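Local coordinates for uncharacterized protein (Wolinella succinogenes, PDB 3JYG), which is of unknown function but belongs to the 6-pyruvoyl tetrahydropterin synthase family, forms a three-chain assembly and binds a zinc ion, at residues K70-E75 with M106-A111; P88-L93 with A98-L103; V113-I118 with L128-V133; P139-I144 with V166-T171. All blocks are in the same frame, centred on the assembly; numbering follows the deposited sequence.

Contacts 1, 2 and 3 cluster round one end of the mixed sheet, where strands 103-105, 110-113 and 132-135 lie side by side. Contact 2 falls within the stretch of chain that contact 1 spans; contacts 3 and 4 follow in turn. The centres of contacts 2 and 3 are about 11 Å apart, and a salt bridge from D99 to R117 ties them together, while contact 1 meets contact 3 where Y110 packs on V133. Contact 4, about 25 Å from contact 3 between centres, sits where helix 141-155 begins, beside the zinc site. Helix 141-155 continues to contact 1, so one helix connects the metal end with the hairpin end of the fold.

Contact 1 (K70-E75 with M106-A111); sequences KRFIDE and MEEGYA
F72 brings the CE1 corner of its ring against CB and CG of E108, and the same corner reaches the ring of Y110. Helix 67-77 here meets a beta hairpin: a type I turn from M106 to G109 joins strands 103-105 and 110-113 at one end of the sheet in this tunnelling-fold (T-fold) family. F72 CE1 lies 3.8 Å from E108 CG and comes just as near, 3.8 Å, to Y110 CE1, which stands at the edge of the phenylalanine ring, close to its plane. With CG anti to the backbone N (chi1 176°), the F72 ring is carried off the helix toward the hairpin. E108 runs past it in the opposite direction; its chain bends at chi2 (73°), and the carboxylate plane is tilted 24° from that of the ring. The charged end has its own partner: OE2 forms a salt bridge with R155 of helix 141-155. That helix also covers F72 through L148 and L151, so the phenylalanine is enclosed between two helices and the hairpin. The Y110 ring is backed from within the hairpin, because CG of M106, a selenomethionine in this model, sits over one of its faces toward the rim. M106 N donates to Y110 O at 2.8 Å, closing the base of the turn.

Contact 2 (P88-L93 with A98-L103); sequences PLFPTL and ADKSAL
D99 OD1 takes two bonds from S101, one from OG at 2.8 Å and one from the backbone N at 2.7 Å, and the turn they hold contains K100, whose side chain packs on F90. Both donors come from the same face of the carboxylate, above its plane. The bond to S101 N is nearly straight at 166° and makes an Asx turn, with K100 in a left-handed backbone conformation at its middle. The other oxygen, OD2, forms a salt bridge with R117, anchoring the turn to the loop that follows strand 110-113.

The touching itself is apolar. K100 CG rests 3.8 Å from F90 CE2 and 3.9 Å from F90 CD2, the lysine chain running at a slant to the phenylalanine. Beyond CG the lysine is fully extended, so its methylenes run past the ring and carry NZ on to I85 O and to D86 OD1, a hydrogen bond and a salt bridge respectively. The lysine thus buries its greasy shaft against an aromatic ring while its charge is satisfied at the far end. At the solvent-facing margin P91 CB and A98 CB meet at 4.1 Å.

Together the two segments fold the chain back on itself between helix 90-93 and strand 103-105. At the start of that strand L103 packs on A111 and V113 of strand 110-113, and A102 pairs by backbone hydrogen bonding with D114, joining the loop to the end of the sheet.

Contact 3 (V113-I118 with L128-V133); sequences VDFERI and LYESFV
Y129 stands roughly at right angles to V113 and at a slant to I118, offering its CB to both: V113 CG2 comes within 3.8 Å of Y129 CB, and I118 CD1 within 3.6 Å of that same atom. I118 CG1 lies between the backbone N and the carbonyl carbon (chi1 51°), and the extended chi2 (-179°) carries CD1 on to the start of the tyrosine ring. F115 crosses E130 at about a right angle, with ring and carboxylate planes 48° apart, and its tip CZ approaches E130 OE1 to 3.4 Å. The backbone N of E130 lies at the edge of the F115 ring, near its plane. One face of that ring is covered from its own segment by V113 CG2, 3.6 Å above the plane toward the rim, so V113 is wedged between F115 and Y129.

The contact joins the loop after strand 110-113, with its short 3-10 segment, to the junction of helix 123-131 and strand 132-135. One water accepts from V113 N at 3.0 Å and donates to Y129 O and F132 O, each at 2.8 Å. Y129 OH bonds to H96.

The direct contact is mainly apolar, with no direct hydrogen bond between the segments; the water supplies the polar link, and the E130 carboxylate pairs through OE1 with R112 instead.

Contact 4 (P139-I144 with V166-T171); sequences PTSESI and VEFLET
The F168 ring carries I144 CG2 over the centre of one face, while S141 CB lies at its edge, in plane. The first is a CH-pi contact: CG2 of I144 is 3.8 Å from the F168 centroid and only 9° off the ring normal. S141 CA closes in on F168 CD2 at 3.7 Å. F168 points at the helix because its CG lies anti to the backbone N (chi1 -175°), rising from strand 162-169 against the first turn of helix 141-155. This is helix-on-sheet packing of the T-fold, and T140 caps the same turn, its OG1 accepting from S143 N at 3.0 Å.

Beside the ring the contact turns polar. S141 OG donates to E170 OE1 at 2.8 Å, meeting the anti lone pair of that oxygen. A water donates to E170 OE1 at 3.2 Å and accepts only weakly from S141 N. E170 stretches out from a classic beta bulge, where E170 and T171 together face S174. Its side chain lies about 4 Å from the zinc ion bound by H17, H40 and H42 and touches H42; F63 of the third subunit packs on it too.

With one oxygen held by a serine hydroxyl and a water, the E170 carboxylate has its rotation restrained next to the metal. S141 thus positions E170, a second-shell neighbour of the zinc that is not among its three histidine ligands.

Contact 1 (K70-E75 with M106-A111)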
loop_
_atom_site.group_PDB
_atom_site.type_symbol
_atom_site.label_atom_id
_atom_site.label_comp_id
_atom_site.label_asym_id
_atom_site.label_seq_id
_atom_site.Cartn_x
_atom_site.Cartn_y
_atom_site.Cartn_z
ATOM N N LYS A 70 -8.786 -5.508 17.701
ATOM C CA LYS A 70 -8.346 -4.214 18.198
ATOM C C LYS A 70 -8.086 -4.268 19.707
ATOM O O LYS A 70 -7.056 -3.813 20.178
ATOM C CB LYS A 70 -9.391 -3.117 17.912
ATOM C CG LYS A 70 -8.828 -1.724 18.083
ATOM C CD LYS A 70 -9.710 -0.607 17.467
ATOM C CE LYS A 70 -8.869 0.665 17.287
ATOM N NZ LYS A 70 -8.389 1.186 18.595
ATOM N N ARG A 71 -9.029 -4.843 20.445
ATOM C CA ARG A 71 -8.944 -4.917 21.894
ATOM C C ARG A 71 -7.717 -5.720 22.304
ATOM O O ARG A 71 -6.975 -5.303 23.177
ATOM C CB ARG A 71 -10.210 -5.531 22.477
ATOM C CG ARG A 71 -10.457 -5.123 23.953
ATOM C CD ARG A 71 -11.809 -5.662 24.460
ATOM N NE ARG A 71 -11.883 -7.077 24.134
ATOM C CZ ARG A 71 -12.936 -7.871 24.315
ATOM N NH1 ARG A 71 -14.062 -7.411 24.860
ATOM N NH2 ARG A 71 -12.848 -9.140 23.942
ATOM N N PHE A 72 -7.530 -6.867 21.673
ATOM C CA PHE A 72 -6.328 -7.672 21.843
ATOM C C PHE A 72 -4.992 -6.909 21.643
ATOM O O PHE A 72 -4.150 -6.891 22.535
ATOM C CB PHE A 72 -6.384 -8.922 20.956
ATOM C CG PHE A 72 -5.129 -9.740 21.022
ATOM C CD1 PHE A 72 -4.886 -10.574 22.116
ATOM C CD2 PHE A 72 -4.151 -9.627 20.042
ATOM C CE1 PHE A 72 -3.711 -11.326 22.211
ATOM C CE2 PHE A 72 -2.953 -10.373 20.146
ATOM C CZ PHE A 72 -2.746 -11.224 21.237
ATOM N N ILE A 73 -4.822 -6.240 20.519
ATOM C CA ILE A 73 -3.646 -5.407 20.296
ATOM C C ILE A 73 -3.492 -4.364 21.416
ATOM O O ILE A 73 -2.385 -4.183 21.945
ATOM C CB ILE A 73 -3.721 -4.688 18.903
ATOM C CG1 ILE A 73 -3.720 -5.703 17.737
ATOM C CG2 ILE A 73 -2.603 -3.631 18.728
ATOM C CD1 ILE A 73 -2.527 -6.592 17.642
ATOM N N ASP A 74 -4.593 -3.686 21.752
ATOM C CA ASP A 74 -4.599 -2.570 22.721
ATOM C C ASP A 74 -4.294 -3.078 24.152
ATOM O O ASP A 74 -3.501 -2.467 24.903
ATOM C CB ASP A 74 -5.957 -1.830 22.693
ATOM C CG ASP A 74 -6.150 -0.917 21.442
ATOM O OD1 ASP A 74 -5.229 -0.775 20.583
ATOM O OD2 ASP A 74 -7.274 -0.346 21.296
ATOM N N GLU A 75 -4.912 -4.204 24.519
ATOM C CA GLU A 75 -4.864 -4.696 25.890
ATOM C C GLU A 75 -3.681 -5.589 26.167
ATOM O O GLU A 75 -3.214 -5.658 27.327
ATOM C CB GLU A 75 -6.193 -5.346 26.309
ATOM C CG GLU A 75 -7.256 -4.243 26.454
ATOM C CD GLU A 75 -8.624 -4.707 26.834
ATOM O OE1 GLU A 75 -8.799 -5.897 27.139
ATOM O OE2 GLU A 75 -9.556 -3.853 26.821
HETATM N N MSE A 106 -1.782 -17.963 27.675
HETATM C CA MSE A 106 -3.145 -17.639 27.314
HETATM C C MSE A 106 -3.474 -18.389 26.049
HETATM O O MSE A 106 -2.587 -18.901 25.381
HETATM C CB MSE A 106 -3.257 -16.127 27.123
HETATM C CG MSE A 106 -2.512 -15.385 28.224
HETATM SE SE MSE A 106 -3.389 -15.802 29.930
HETATM C CE MSE A 106 -2.272 -14.671 31.088
ATOM N N GLU A 107 -4.747 -18.440 25.709
ATOM C CA GLU A 107 -5.167 -19.153 24.497
ATOM C C GLU A 107 -4.452 -18.635 23.215
ATOM O O GLU A 107 -4.058 -19.436 22.374
ATOM C CB GLU A 107 -6.683 -19.087 24.340
ATOM C CG GLU A 107 -7.451 -20.173 25.081
ATOM C CD GLU A 107 -8.616 -20.703 24.230
ATOM O OE1 GLU A 107 -9.388 -19.869 23.671
ATOM O OE2 GLU A 107 -8.742 -21.952 24.089
ATOM N N GLU A 108 -4.240 -17.321 23.104
ATOM C CA GLU A 108 -3.665 -16.735 21.865
ATOM C C GLU A 108 -2.198 -17.094 21.617
ATOM O O GLU A 108 -1.632 -16.673 20.635
ATOM C CB GLU A 108 -3.846 -15.204 21.807
ATOM C CG GLU A 108 -5.293 -14.724 21.870
ATOM C CD GLU A 108 -5.921 -14.848 23.248
ATOM O OE1 GLU A 108 -5.237 -15.222 24.223
ATOM O OE2 GLU A 108 -7.126 -14.579 23.353
ATOM N N GLY A 109 -1.591 -17.834 22.535
ATOM C CA GLY A 109 -0.197 -18.255 22.405
ATOM C C GLY A 109 0.802 -17.198 22.870
ATOM O O GLY A 109 1.828 -16.999 22.226
ATOM N N TYR A 110 0.501 -16.466 23.940
ATOM C CA TYR A 110 1.545 -15.690 24.616
ATOM C C TYR A 110 1.357 -15.982 26.102
ATOM O O TYR A 110 0.348 -16.619 26.506
ATOM C CB TYR A 110 1.452 -14.161 24.352
ATOM C CG TYR A 110 0.227 -13.593 25.016
ATOM C CD1 TYR A 110 -1.027 -13.750 24.427
ATOM C CD2 TYR A 110 0.300 -13.030 26.299
ATOM C CE1 TYR A 110 -2.175 -13.294 25.046
ATOM C CE2 TYR A 110 -0.857 -12.556 26.938
ATOM C CZ TYR A 110 -2.085 -12.692 26.297
ATOM O OH TYR A 110 -3.232 -12.260 26.925
ATOM N N ALA A 111 2.339 -15.546 26.878
ATOM C CA ALA A 111 2.280 -15.628 28.325
ATOM C C ALA A 111 2.537 -14.301 29.040
ATOM O O ALA A 111 3.255 -13.418 28.543
ATOM C CB ALA A 111 3.242 -16.715 28.852
#

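Contact 2 (P88-L93 with A98-L103)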
loop_
_atom_site.group_PDB
_atom_site.type_symbol
_atom_site.label_atom_id
_atom_site.label_comp_id
_atom_site.label_asym_id
_atom_site.label_seq_id
_atom_site.Cartn_x
_atom_site.Cartn_y
_atom_site.Cartn_z
ATOM N N PRO A 88 18.280 -15.935 25.062
ATOM C CA PRO A 88 19.316 -16.249 26.066
ATOM C C PRO A 88 19.329 -15.263 27.236
ATOM O O PRO A 88 19.858 -15.580 28.318
ATOM C CB PRO A 88 20.616 -16.066 25.289
ATOM C CG PRO A 88 20.231 -16.256 23.868
ATOM C CD PRO A 88 18.854 -15.752 23.711
ATOM N N LEU A 89 18.804 -14.063 27.011
ATOM C CA LEU A 89 18.685 -13.097 28.089
ATOM C C LEU A 89 17.443 -13.273 28.943
ATOM O O LEU A 89 17.273 -12.537 29.929
ATOM C CB LEU A 89 18.660 -11.666 27.523
ATOM C CG LEU A 89 19.951 -11.014 27.085
ATOM C CD1 LEU A 89 19.631 -9.580 26.584
ATOM C CD2 LEU A 89 21.004 -10.999 28.219
ATOM N N PHE A 90 16.548 -14.207 28.574
ATOM C CA PHE A 90 15.347 -14.437 29.410
ATOM C C PHE A 90 15.691 -14.458 30.933
ATOM O O PHE A 90 15.125 -13.659 31.692
ATOM C CB PHE A 90 14.536 -15.699 28.978
ATOM C CG PHE A 90 13.163 -15.720 29.502
ATOM C CD1 PHE A 90 12.114 -15.200 28.754
ATOM C CD2 PHE A 90 12.904 -16.176 30.804
ATOM C CE1 PHE A 90 10.821 -15.180 29.296
ATOM C CE2 PHE A 90 11.629 -16.178 31.326
ATOM C CZ PHE A 90 10.584 -15.683 30.572
ATOM N N PRO A 91 16.627 -15.328 31.381
ATOM C CA PRO A 91 16.977 -15.407 32.809
ATOM C C PRO A 91 17.561 -14.104 33.407
ATOM O O PRO A 91 17.408 -13.850 34.594
ATOM C CB PRO A 91 18.062 -16.525 32.855
ATOM C CG PRO A 91 17.753 -17.384 31.656
ATOM C CD PRO A 91 17.250 -16.425 30.606
ATOM N N THR A 92 18.238 -13.318 32.578
ATOM C CA THR A 92 18.838 -12.050 32.982
ATOM C C THR A 92 17.817 -10.913 33.148
ATOM O O THR A 92 17.893 -10.156 34.095
ATOM C CB THR A 92 19.898 -11.642 31.971
ATOM O OG1 THR A 92 20.910 -12.645 32.001
ATOM C CG2 THR A 92 20.542 -10.274 32.322
ATOM N N LEU A 93 16.851 -10.835 32.230
ATOM C CA LEU A 93 15.830 -9.795 32.231
ATOM C C LEU A 93 14.638 -10.144 33.054
ATOM O O LEU A 93 13.994 -9.246 33.552
ATOM C CB LEU A 93 15.382 -9.451 30.802
ATOM C CG LEU A 93 16.430 -8.856 29.859
ATOM C CD1 LEU A 93 15.899 -8.894 28.402
ATOM C CD2 LEU A 93 16.790 -7.470 30.259
ATOM N N ALA A 98 13.411 -17.305 36.201
ATOM C CA ALA A 98 14.501 -17.883 35.397
ATOM C C ALA A 98 14.212 -19.341 34.979
ATOM O O ALA A 98 14.674 -19.791 33.937
ATOM C CB ALA A 98 15.856 -17.771 36.138
ATOM N N ASP A 99 13.371 -20.043 35.746
ATOM C CA ASP A 99 13.039 -21.429 35.408
ATOM C C ASP A 99 11.915 -21.509 34.379
ATOM O O ASP A 99 11.572 -22.596 33.914
ATOM C CB ASP A 99 12.711 -22.254 36.672
ATOM C CG ASP A 99 11.350 -21.920 37.301
ATOM O OD1 ASP A 99 10.560 -21.087 36.785
ATOM O OD2 ASP A 99 11.072 -22.519 38.360
ATOM N N LYS A 100 11.307 -20.352 34.069
ATOM C CA LYS A 100 10.248 -20.267 33.061
ATOM C C LYS A 100 9.076 -21.187 33.390
ATOM O O LYS A 100 8.357 -21.611 32.476
ATOM C CB LYS A 100 10.758 -20.644 31.663
ATOM C CG LYS A 100 12.073 -20.000 31.222
ATOM C CD LYS A 100 12.455 -20.606 29.861
ATOM C CE LYS A 100 13.723 -19.988 29.370
ATOM N NZ LYS A 100 14.191 -20.510 28.046
ATOM N N SER A 101 8.875 -21.523 34.666
ATOM C CA SER A 101 7.709 -22.344 34.993
ATOM C C SER A 101 6.472 -21.545 35.348
ATOM O O SER A 101 5.374 -21.948 34.976
ATOM C CB SER A 101 7.975 -23.333 36.132
ATOM O OG SER A 101 8.219 -22.591 37.320
ATOM N N ALA A 102 6.630 -20.467 36.106
ATOM C CA ALA A 102 5.464 -19.757 36.655
ATOM C C ALA A 102 4.996 -18.713 35.638
ATOM O O ALA A 102 4.977 -17.513 35.926
ATOM C CB ALA A 102 5.819 -19.098 38.026
ATOM N N LEU A 103 4.648 -19.170 34.436
ATOM C CA LEU A 103 4.145 -18.269 33.383
ATOM C C LEU A 103 2.749 -18.707 33.106
ATOM O O LEU A 103 2.446 -19.888 33.181
ATOM C CB LEU A 103 4.954 -18.395 32.084
ATOM C CG LEU A 103 6.471 -18.264 32.159
ATOM C CD1 LEU A 103 7.002 -18.422 30.749
ATOM C CD2 LEU A 103 6.839 -16.926 32.742
#

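Contact 3 (V113-I118 with L128-V133)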
loop_
_atom_site.group_PDB
_atom_site.type_symbol
_atom_site.label_atom_id
_atom_site.label_comp_id
_atom_site.label_asym_id
_atom_site.label_seq_id
_atom_site.Cartn_x
_atom_site.Cartn_y
_atom_site.Cartn_z
ATOM N N VAL A 113 3.784 -13.282 33.213
ATOM C CA VAL A 113 4.282 -13.937 34.422
ATOM C C VAL A 113 3.104 -14.200 35.387
ATOM O O VAL A 113 2.061 -13.543 35.300
ATOM C CB VAL A 113 5.431 -13.145 35.077
ATOM C CG1 VAL A 113 6.604 -13.037 34.098
ATOM C CG2 VAL A 113 4.932 -11.757 35.538
ATOM N N ASP A 114 3.247 -15.220 36.229
ATOM C CA ASP A 114 2.350 -15.445 37.344
ATOM C C ASP A 114 2.750 -14.435 38.411
ATOM O O ASP A 114 3.812 -14.577 39.010
ATOM C CB ASP A 114 2.535 -16.868 37.927
ATOM C CG ASP A 114 1.519 -17.184 39.040
ATOM O OD1 ASP A 114 0.897 -16.244 39.606
ATOM O OD2 ASP A 114 1.350 -18.387 39.336
ATOM N N PHE A 115 1.911 -13.432 38.649
ATOM C CA PHE A 115 2.243 -12.395 39.631
ATOM C C PHE A 115 2.234 -12.830 41.095
ATOM O O PHE A 115 2.869 -12.194 41.943
ATOM C CB PHE A 115 1.393 -11.159 39.405
ATOM C CG PHE A 115 1.806 -10.374 38.188
ATOM C CD1 PHE A 115 2.757 -9.367 38.292
ATOM C CD2 PHE A 115 1.259 -10.654 36.939
ATOM C CE1 PHE A 115 3.155 -8.628 37.159
ATOM C CE2 PHE A 115 1.660 -9.916 35.801
ATOM C CZ PHE A 115 2.610 -8.905 35.927
ATOM N N GLU A 116 1.551 -13.931 41.388
ATOM C CA GLU A 116 1.661 -14.572 42.717
ATOM C C GLU A 116 3.097 -14.776 43.152
ATOM O O GLU A 116 3.415 -14.580 44.319
ATOM C CB GLU A 116 0.916 -15.914 42.771
ATOM C CG GLU A 116 -0.613 -15.768 42.654
ATOM C CD GLU A 116 -1.239 -15.076 43.873
ATOM O OE1 GLU A 116 -0.781 -15.326 45.030
ATOM O OE2 GLU A 116 -2.184 -14.269 43.666
ATOM N N ARG A 117 3.978 -15.146 42.241
ATOM C CA ARG A 117 5.320 -15.460 42.692
ATOM C C ARG A 117 6.203 -14.231 43.027
ATOM O O ARG A 117 7.225 -14.378 43.700
ATOM C CB ARG A 117 5.984 -16.551 41.812
ATOM C CG ARG A 117 6.935 -16.118 40.695
ATOM C CD ARG A 117 8.270 -16.987 40.620
ATOM N NE ARG A 117 8.129 -18.439 40.376
ATOM C CZ ARG A 117 8.955 -19.185 39.620
ATOM N NH1 ARG A 117 9.999 -18.650 39.001
ATOM N NH2 ARG A 117 8.727 -20.490 39.466
ATOM N N ILE A 118 5.765 -13.024 42.624
ATOM C CA ILE A 118 6.501 -11.764 42.929
ATOM C C ILE A 118 5.733 -10.785 43.821
ATOM O O ILE A 118 6.048 -9.584 43.893
ATOM C CB ILE A 118 6.957 -11.015 41.651
ATOM C CG1 ILE A 118 5.770 -10.835 40.685
ATOM C CG2 ILE A 118 8.146 -11.742 41.029
ATOM C CD1 ILE A 118 6.119 -10.132 39.407
ATOM N N LEU A 128 8.162 -3.669 35.980
ATOM C CA LEU A 128 9.036 -4.383 35.074
ATOM C C LEU A 128 8.322 -5.638 34.583
ATOM O O LEU A 128 8.226 -5.870 33.351
ATOM C CB LEU A 128 10.355 -4.732 35.787
ATOM C CG LEU A 128 11.224 -5.806 35.160
ATOM C CD1 LEU A 128 11.618 -5.418 33.742
ATOM C CD2 LEU A 128 12.500 -6.007 36.007
ATOM N N TYR A 129 7.823 -6.460 35.517
ATOM C CA TYR A 129 7.131 -7.720 35.104
ATOM C C TYR A 129 5.777 -7.546 34.393
ATOM O O TYR A 129 5.407 -8.404 33.541
ATOM C CB TYR A 129 7.063 -8.743 36.251
ATOM C CG TYR A 129 8.441 -9.279 36.597
ATOM C CD1 TYR A 129 9.127 -10.127 35.712
ATOM C CD2 TYR A 129 9.086 -8.922 37.787
ATOM C CE1 TYR A 129 10.388 -10.619 36.008
ATOM C CE2 TYR A 129 10.379 -9.412 38.090
ATOM C CZ TYR A 129 11.008 -10.279 37.198
ATOM O OH TYR A 129 12.274 -10.773 37.444
ATOM N N GLU A 130 5.051 -6.459 34.693
ATOM C CA GLU A 130 3.867 -6.105 33.902
ATOM C C GLU A 130 4.200 -5.818 32.432
ATOM O O GLU A 130 3.333 -5.991 31.574
ATOM C CB GLU A 130 3.043 -4.948 34.497
ATOM C CG GLU A 130 2.485 -5.282 35.894
ATOM C CD GLU A 130 1.006 -5.706 35.919
ATOM O OE1 GLU A 130 0.503 -6.357 34.968
ATOM O OE2 GLU A 130 0.327 -5.369 36.923
ATOM N N SER A 131 5.441 -5.413 32.140
ATOM C CA SER A 131 5.826 -5.097 30.734
ATOM C C SER A 131 5.853 -6.292 29.783
ATOM O O SER A 131 5.598 -6.155 28.609
ATOM C CB SER A 131 7.201 -4.469 30.667
ATOM O OG SER A 131 7.375 -3.490 31.647
ATOM N N PHE A 132 6.180 -7.482 30.270
ATOM C CA PHE A 132 6.573 -8.551 29.337
ATOM C C PHE A 132 5.438 -9.351 28.734
ATOM O O PHE A 132 4.502 -9.743 29.448
ATOM C CB PHE A 132 7.531 -9.520 30.022
ATOM C CG PHE A 132 8.868 -8.940 30.277
ATOM C CD1 PHE A 132 9.739 -8.660 29.215
ATOM C CD2 PHE A 132 9.279 -8.637 31.601
ATOM C CE1 PHE A 132 10.982 -8.103 29.456
ATOM C CE2 PHE A 132 10.542 -8.092 31.824
ATOM C CZ PHE A 132 11.383 -7.845 30.781
ATOM N N VAL A 133 5.531 -9.563 27.410
ATOM C CA VAL A 133 4.639 -10.470 26.714
ATOM C C VAL A 133 5.568 -11.558 26.216
ATOM O O VAL A 133 6.484 -11.279 25.440
ATOM C CB VAL A 133 3.963 -9.777 25.516
ATOM C CG1 VAL A 133 3.301 -10.794 24.602
ATOM C CG2 VAL A 133 2.889 -8.777 26.040
HETATM O O HOH W 1 4.315 -10.558 32.089
#

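Contact 4 (P139-I144 with V166-T171)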
loop_
_atom_site.group_PDB
_atom_site.type_symbol
_atom_site.label_atom_id
_atom_site.label_comp_id
_atom_site.label_asym_id
_atom_site.label_seq_id
_atom_site.Cartn_x
_atom_site.Cartn_y
_atom_site.Cartn_z
ATOM N N PRO A 139 10.853 -12.554 18.023
ATOM C CA PRO A 139 9.773 -11.608 17.589
ATOM C C PRO A 139 10.198 -10.660 16.448
ATOM O O PRO A 139 10.207 -9.424 16.633
ATOM C CB PRO A 139 9.436 -10.826 18.874
ATOM C CG PRO A 139 10.778 -10.874 19.694
ATOM C CD PRO A 139 11.438 -12.222 19.343
ATOM N N THR A 140 10.532 -11.246 15.295
ATOM C CA THR A 140 10.764 -10.505 14.055
ATOM C C THR A 140 9.421 -10.026 13.513
ATOM O O THR A 140 8.382 -10.560 13.902
ATOM C CB THR A 140 11.355 -11.422 12.981
ATOM O OG1 THR A 140 10.527 -12.583 12.821
ATOM C CG2 THR A 140 12.751 -11.912 13.387
ATOM N N SER A 141 9.442 -9.050 12.599
ATOM C CA SER A 141 8.240 -8.672 11.859
ATOM C C SER A 141 7.521 -9.827 11.227
ATOM O O SER A 141 6.322 -9.909 11.333
ATOM C CB SER A 141 8.601 -7.671 10.770
ATOM O OG SER A 141 9.059 -6.519 11.456
ATOM N N GLU A 142 8.252 -10.698 10.529
ATOM C CA GLU A 142 7.634 -11.898 9.890
ATOM C C GLU A 142 7.028 -12.859 10.907
ATOM O O GLU A 142 5.979 -13.450 10.663
ATOM C CB GLU A 142 8.647 -12.678 9.021
ATOM C CG GLU A 142 9.362 -11.845 7.951
ATOM C CD GLU A 142 10.696 -11.267 8.435
ATOM O OE1 GLU A 142 10.752 -10.606 9.520
ATOM O OE2 GLU A 142 11.703 -11.460 7.719
ATOM N N SER A 143 7.670 -13.021 12.065
ATOM C CA SER A 143 7.137 -13.982 13.039
ATOM C C SER A 143 5.888 -13.418 13.686
ATOM O O SER A 143 4.923 -14.158 13.951
ATOM C CB SER A 143 8.183 -14.322 14.103
ATOM O OG SER A 143 9.282 -14.972 13.496
ATOM N N ILE A 144 5.899 -12.116 13.956
ATOM C CA ILE A 144 4.684 -11.451 14.486
ATOM C C ILE A 144 3.467 -11.520 13.539
ATOM O O ILE A 144 2.325 -11.845 13.970
ATOM C CB ILE A 144 5.022 -9.996 14.913
ATOM C CG1 ILE A 144 5.963 -10.059 16.145
ATOM C CG2 ILE A 144 3.745 -9.159 15.232
ATOM C CD1 ILE A 144 6.655 -8.672 16.504
ATOM N N VAL A 166 -1.903 -11.097 6.455
ATOM C CA VAL A 166 -1.668 -10.084 7.481
ATOM C C VAL A 166 -0.346 -9.409 7.169
ATOM O O VAL A 166 0.622 -10.073 6.819
ATOM C CB VAL A 166 -1.534 -10.765 8.829
ATOM C CG1 VAL A 166 -1.006 -9.800 9.899
ATOM C CG2 VAL A 166 -2.861 -11.351 9.229
ATOM N N GLU A 167 -0.318 -8.092 7.252
ATOM C CA GLU A 167 0.922 -7.349 7.109
ATOM C C GLU A 167 1.346 -6.851 8.486
ATOM O O GLU A 167 0.511 -6.479 9.328
ATOM C CB GLU A 167 0.760 -6.126 6.189
ATOM C CG GLU A 167 0.300 -6.451 4.770
ATOM C CD GLU A 167 0.182 -5.193 3.916
ATOM O OE1 GLU A 167 -0.966 -4.858 3.530
ATOM O OE2 GLU A 167 1.226 -4.523 3.694
ATOM N N PHE A 168 2.645 -6.835 8.707
ATOM C CA PHE A 168 3.177 -6.180 9.904
ATOM C C PHE A 168 4.313 -5.223 9.524
ATOM O O PHE A 168 5.353 -5.652 8.981
ATOM C CB PHE A 168 3.561 -7.194 10.978
ATOM C CG PHE A 168 4.003 -6.546 12.266
ATOM C CD1 PHE A 168 3.056 -6.007 13.156
ATOM C CD2 PHE A 168 5.358 -6.403 12.550
ATOM C CE1 PHE A 168 3.472 -5.344 14.350
ATOM C CE2 PHE A 168 5.781 -5.723 13.739
ATOM C CZ PHE A 168 4.826 -5.238 14.643
ATOM N N LEU A 169 4.061 -3.925 9.745
ATOM C CA LEU A 169 5.033 -2.876 9.467
ATOM C C LEU A 169 5.879 -2.641 10.733
ATOM O O LEU A 169 5.367 -2.315 11.817
ATOM C CB LEU A 169 4.339 -1.579 8.971
ATOM C CG LEU A 169 3.600 -1.433 7.627
ATOM C CD1 LEU A 169 2.506 -2.440 7.468
ATOM C CD2 LEU A 169 2.975 -0.024 7.444
ATOM N N GLU A 170 7.177 -2.889 10.594
ATOM C CA GLU A 170 8.133 -2.722 11.659
ATOM C C GLU A 170 8.548 -1.221 11.729
ATOM O O GLU A 170 8.818 -0.665 12.810
ATOM C CB GLU A 170 9.355 -3.557 11.303
ATOM C CG GLU A 170 10.470 -3.503 12.278
ATOM C CD GLU A 170 11.706 -4.142 11.701
ATOM O OE1 GLU A 170 11.624 -5.349 11.312
ATOM O OE2 GLU A 170 12.738 -3.442 11.637
ATOM N N THR A 171 8.664 -0.611 10.543
ATOM C CA THR A 171 8.947 0.813 10.396
ATOM C C THR A 171 8.092 1.355 9.224
ATOM O O THR A 171 7.480 0.565 8.479
ATOM C CB THR A 171 10.463 1.100 10.159
ATOM O OG1 THR A 171 10.847 0.736 8.829
ATOM C CG2 THR A 171 11.367 0.386 11.193
HETATM O O HOH W 2 12.574 -8.385 11.514
#